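Local coordinates for BH1974 protein (Bacillus halodurans, PDB 3ON5), which belongs to the XdhC/CoxI family and probably helps xanthine dehydrogenase acquire its molybdenum cofactor, though its own activity is not established, at residues R36-S48 / C111-D123. Sequence-based numbering, arbitrary orientation.
Sequences RVMATIIHVEGSS and CNGTISVLLEPVD
Ile42 and His43 both face Ser116, a classic beta bulge in the antiparallel pair formed by strands 36-46 and 113-121, the first and last strands in sequence of a five-stranded antiparallel sheet. Ser116 O accepts the N-H of Ile42, while Ser116 N gives a nearly straight bond to His43 O (3.0 Å, 176°), and the register shifts by one.

Ile42 is worth following outward. From CB, Ile42 CG1 goes between the backbone N and the carbonyl carbon (chi1 60°) and passes 3.5 Å from Ser116 O. Ile42 CG2, on the other branch, sits 3.7 Å from Leu118 CB, and Ile42 CD1 at the tip reaches Leu118 CB at 3.9 Å, so both branches close on one leucine.

On the face opposite Leu118, Ala39 CB touches both Val117 CG1 (3.7 Å) and Leu119 CD2 (3.8 Å); Leu119 continues onto Val84 of helix 73-87, which packs against this side. Back on the Leu118 face, Glu120 OE1 forms a salt bridge with Lys147. One water joins the strands there: it is hydrogen-bonded to Glu120 OE1, Met38 O and Thr40 OG1, at 2.7 Å from the last.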
loop_
_atom_site.group_PDB
_atom_site.type_symbol
_atom_site.label_atom_id
_atom_site.label_comp_id
_atom_site.label_asym_id
_atom_site.label_seq_id
_atom_site.Cartn_x
_atom_site.Cartn_y
_atom_site.Cartn_z
ATOM N N ARG A 36 -3.181 -21.799 10.336
ATOM C CA ARG A 36 -4.094 -20.869 11.000
ATOM C C ARG A 36 -4.394 -21.304 12.414
ATOM O O ARG A 36 -4.573 -22.494 12.675
ATOM C CB ARG A 36 -5.421 -20.700 10.263
ATOM C CG ARG A 36 -5.387 -19.978 8.958
ATOM C CD ARG A 36 -6.811 -19.818 8.420
ATOM N NE ARG A 36 -6.830 -19.222 7.082
ATOM C CZ ARG A 36 -6.791 -19.917 5.947
ATOM N NH1 ARG A 36 -6.771 -21.246 5.972
ATOM N NH2 ARG A 36 -6.787 -19.287 4.779
ATOM N N VAL A 37 -4.470 -20.323 13.328
ATOM C CA VAL A 37 -4.870 -20.502 14.720
ATOM C C VAL A 37 -6.147 -19.703 14.880
ATOM O O VAL A 37 -6.264 -18.588 14.384
ATOM C CB VAL A 37 -3.778 -20.149 15.746
ATOM C CG1 VAL A 37 -4.309 -20.205 17.172
ATOM C CG2 VAL A 37 -2.596 -21.079 15.594
HETATM N N MSE A 38 -7.135 -20.326 15.468
HETATM C CA MSE A 38 -8.414 -19.709 15.672
HETATM C C MSE A 38 -8.507 -19.211 17.100
HETATM O O MSE A 38 -8.263 -19.991 18.028
HETATM C CB MSE A 38 -9.491 -20.722 15.357
HETATM C CG MSE A 38 -10.851 -20.133 15.240
HETATM SE SE MSE A 38 -12.091 -21.613 15.188
HETATM C CE MSE A 38 -13.668 -20.440 14.649
ATOM N N ALA A 39 -8.823 -17.901 17.277
ATOM C CA ALA A 39 -9.014 -17.273 18.586
ATOM C C ALA A 39 -10.482 -17.068 18.841
ATOM O O ALA A 39 -11.173 -16.540 17.983
ATOM C CB ALA A 39 -8.272 -15.953 18.672
ATOM N N THR A 40 -10.973 -17.520 19.997
ATOM C CA THR A 40 -12.381 -17.396 20.364
ATOM C C THR A 40 -12.474 -16.829 21.777
ATOM O O THR A 40 -11.792 -17.316 22.685
ATOM C CB THR A 40 -13.092 -18.761 20.235
ATOM O OG1 THR A 40 -12.845 -19.301 18.943
ATOM C CG2 THR A 40 -14.594 -18.678 20.456
ATOM N N ILE A 41 -13.320 -15.800 21.956
ATOM C CA ILE A 41 -13.574 -15.227 23.278
ATOM C C ILE A 41 -14.556 -16.168 23.974
ATOM O O ILE A 41 -15.744 -16.165 23.644
ATOM C CB ILE A 41 -14.068 -13.755 23.239
ATOM C CG1 ILE A 41 -13.092 -12.859 22.490
ATOM C CG2 ILE A 41 -14.235 -13.252 24.645
ATOM C CD1 ILE A 41 -13.620 -11.468 22.289
ATOM N N ILE A 42 -14.042 -17.001 24.892
ATOM C CA ILE A 42 -14.840 -18.010 25.592
ATOM C C ILE A 42 -15.402 -17.448 26.907
ATOM O O ILE A 42 -16.272 -18.096 27.501
ATOM C CB ILE A 42 -14.043 -19.309 25.852
ATOM C CG1 ILE A 42 -12.779 -19.046 26.725
ATOM C CG2 ILE A 42 -13.720 -19.995 24.517
ATOM C CD1 ILE A 42 -11.988 -20.251 27.124
ATOM N N HIS A 43 -14.914 -16.268 27.367
ATOM C CA HIS A 43 -15.426 -15.614 28.579
ATOM C C HIS A 43 -15.066 -14.129 28.605
ATOM O O HIS A 43 -13.991 -13.725 28.136
ATOM C CB HIS A 43 -14.912 -16.284 29.855
ATOM C CG HIS A 43 -15.682 -15.885 31.080
ATOM N ND1 HIS A 43 -17.017 -16.254 31.249
ATOM C CD2 HIS A 43 -15.273 -15.212 32.187
ATOM C CE1 HIS A 43 -17.379 -15.763 32.426
ATOM N NE2 HIS A 43 -16.361 -15.142 33.035
ATOM N N VAL A 44 -15.994 -13.316 29.143
ATOM C CA VAL A 44 -15.845 -11.871 29.299
ATOM C C VAL A 44 -16.330 -11.482 30.678
ATOM O O VAL A 44 -17.427 -11.869 31.090
ATOM C CB VAL A 44 -16.578 -11.048 28.199
ATOM C CG1 VAL A 44 -16.571 -9.553 28.503
ATOM C CG2 VAL A 44 -15.966 -11.272 26.844
ATOM N N GLU A 45 -15.508 -10.708 31.378
ATOM C CA GLU A 45 -15.815 -10.122 32.671
ATOM C C GLU A 45 -15.669 -8.611 32.514
ATOM O O GLU A 45 -14.602 -8.146 32.126
ATOM C CB GLU A 45 -14.917 -10.708 33.770
ATOM C CG GLU A 45 -15.185 -12.174 34.065
ATOM C CD GLU A 45 -14.230 -12.886 35.009
ATOM O OE1 GLU A 45 -13.048 -12.476 35.103
ATOM O OE2 GLU A 45 -14.656 -13.895 35.620
ATOM N N GLY A 46 -16.753 -7.869 32.700
ATOM C CA GLY A 46 -16.742 -6.414 32.565
ATOM C C GLY A 46 -16.971 -5.902 31.164
ATOM O O GLY A 46 -17.782 -6.467 30.424
ATOM N N SER A 47 -16.255 -4.819 30.796
ATOM C CA SER A 47 -16.367 -4.148 29.496
ATOM C C SER A 47 -15.321 -4.630 28.500
ATOM O O SER A 47 -14.141 -4.738 28.824
ATOM C CB SER A 47 -16.239 -2.637 29.654
ATOM O OG SER A 47 -17.410 -2.071 30.217
ATOM N N SER A 48 -15.768 -4.883 27.261
ATOM C CA SER A 48 -14.926 -5.320 26.139
ATOM C C SER A 48 -15.564 -4.947 24.802
ATOM O O SER A 48 -16.806 -4.903 24.710
ATOM C CB SER A 48 -14.675 -6.823 26.196
ATOM O OG SER A 48 -15.890 -7.553 26.164
ATOM N N CYS A 111 -10.095 -0.197 28.453
ATOM C CA CYS A 111 -11.370 -0.913 28.679
ATOM C C CYS A 111 -11.280 -1.658 30.035
ATOM O O CYS A 111 -10.296 -2.354 30.294
ATOM C CB CYS A 111 -11.728 -1.860 27.524
ATOM S SG CYS A 111 -12.972 -1.210 26.345
ATOM N N ASN A 112 -12.275 -1.434 30.922
ATOM C CA ASN A 112 -12.340 -2.022 32.258
ATOM C C ASN A 112 -13.033 -3.380 32.167
ATOM O O ASN A 112 -14.214 -3.530 32.494
ATOM C CB ASN A 112 -13.053 -1.078 33.233
ATOM C CG ASN A 112 -13.068 -1.554 34.660
ATOM O OD1 ASN A 112 -12.210 -2.312 35.125
ATOM N ND2 ASN A 112 -14.035 -1.089 35.399
ATOM N N GLY A 113 -12.269 -4.346 31.680
ATOM C CA GLY A 113 -12.710 -5.714 31.469
ATOM C C GLY A 113 -11.575 -6.708 31.405
ATOM O O GLY A 113 -10.413 -6.333 31.249
ATOM N N THR A 114 -11.922 -7.986 31.547
ATOM C CA THR A 114 -11.017 -9.117 31.536
ATOM C C THR A 114 -11.590 -10.150 30.575
ATOM O O THR A 114 -12.733 -10.594 30.752
ATOM C CB THR A 114 -10.829 -9.632 32.960
ATOM O OG1 THR A 114 -10.347 -8.561 33.786
ATOM C CG2 THR A 114 -9.875 -10.807 33.027
ATOM N N ILE A 115 -10.820 -10.497 29.525
ATOM C CA ILE A 115 -11.287 -11.468 28.537
ATOM C C ILE A 115 -10.397 -12.718 28.559
ATOM O O ILE A 115 -9.185 -12.634 28.784
ATOM C CB ILE A 115 -11.407 -10.911 27.078
ATOM C CG1 ILE A 115 -10.046 -10.535 26.434
ATOM C CG2 ILE A 115 -12.446 -9.783 26.996
ATOM C CD1 ILE A 115 -10.114 -10.144 24.940
ATOM N N SER A 116 -11.040 -13.875 28.310
ATOM C CA SER A 116 -10.442 -15.201 28.178
ATOM C C SER A 116 -10.522 -15.627 26.689
ATOM O O SER A 116 -11.621 -15.828 26.127
ATOM C CB SER A 116 -11.134 -16.199 29.107
ATOM O OG SER A 116 -11.226 -15.728 30.446
ATOM N N VAL A 117 -9.356 -15.690 26.040
ATOM C CA VAL A 117 -9.244 -16.049 24.626
ATOM C C VAL A 117 -8.738 -17.484 24.520
ATOM O O VAL A 117 -7.707 -17.807 25.117
ATOM C CB VAL A 117 -8.311 -15.054 23.863
ATOM C CG1 VAL A 117 -8.259 -15.368 22.368
ATOM C CG2 VAL A 117 -8.731 -13.603 24.097
ATOM N N LEU A 118 -9.466 -18.344 23.783
ATOM C CA LEU A 118 -9.056 -19.727 23.535
ATOM C C LEU A 118 -8.463 -19.839 22.125
ATOM O O LEU A 118 -9.165 -19.604 21.129
ATOM C CB LEU A 118 -10.216 -20.724 23.726
ATOM C CG LEU A 118 -9.972 -22.195 23.288
ATOM C CD1 LEU A 118 -8.974 -22.911 24.198
ATOM C CD2 LEU A 118 -11.247 -22.960 23.286
ATOM N N LEU A 119 -7.170 -20.216 22.056
ATOM C CA LEU A 119 -6.421 -20.371 20.808
ATOM C C LEU A 119 -6.343 -21.852 20.438
ATOM O O LEU A 119 -5.865 -22.650 21.239
ATOM C CB LEU A 119 -5.012 -19.752 20.951
ATOM C CG LEU A 119 -4.954 -18.235 21.191
ATOM C CD1 LEU A 119 -3.716 -17.845 21.903
ATOM C CD2 LEU A 119 -5.038 -17.478 19.923
ATOM N N GLU A 120 -6.883 -22.220 19.262
ATOM C CA GLU A 120 -6.913 -23.591 18.732
ATOM C C GLU A 120 -6.215 -23.683 17.399
ATOM O O GLU A 120 -6.560 -22.912 16.501
ATOM C CB GLU A 120 -8.344 -24.089 18.560
ATOM C CG GLU A 120 -9.071 -24.379 19.852
ATOM C CD GLU A 120 -10.545 -24.616 19.608
ATOM O OE1 GLU A 120 -11.226 -23.654 19.180
ATOM O OE2 GLU A 120 -11.010 -25.763 19.811
ATOM N N PRO A 121 -5.253 -24.624 17.207
ATOM C CA PRO A 121 -4.634 -24.733 15.877
ATOM C C PRO A 121 -5.614 -25.364 14.901
ATOM O O PRO A 121 -6.192 -26.410 15.211
ATOM C CB PRO A 121 -3.398 -25.602 16.117
ATOM C CG PRO A 121 -3.648 -26.319 17.397
ATOM C CD PRO A 121 -4.734 -25.636 18.154
ATOM N N VAL A 122 -5.865 -24.698 13.761
ATOM C CA VAL A 122 -6.745 -25.257 12.738
ATOM C C VAL A 122 -5.945 -26.352 12.036
ATOM O O VAL A 122 -5.303 -26.102 11.013
ATOM C CB VAL A 122 -7.344 -24.220 11.757
ATOM C CG1 VAL A 122 -8.280 -24.892 10.751
ATOM C CG2 VAL A 122 -8.086 -23.127 12.518
ATOM N N ASP A 123 -5.921 -27.549 12.661
ATOM C CA ASP A 123 -5.228 -28.730 12.165
ATOM C C ASP A 123 -6.066 -29.368 11.051
ATOM O O ASP A 123 -7.190 -28.916 10.807
ATOM C CB ASP A 123 -4.929 -29.718 13.315
ATOM C CG ASP A 123 -6.082 -30.245 14.164
ATOM O OD1 ASP A 123 -7.246 -30.132 13.730
ATOM O OD2 ASP A 123 -5.807 -30.839 15.236
HETATM O O HOH W 1 -10.647 -20.882 19.048
#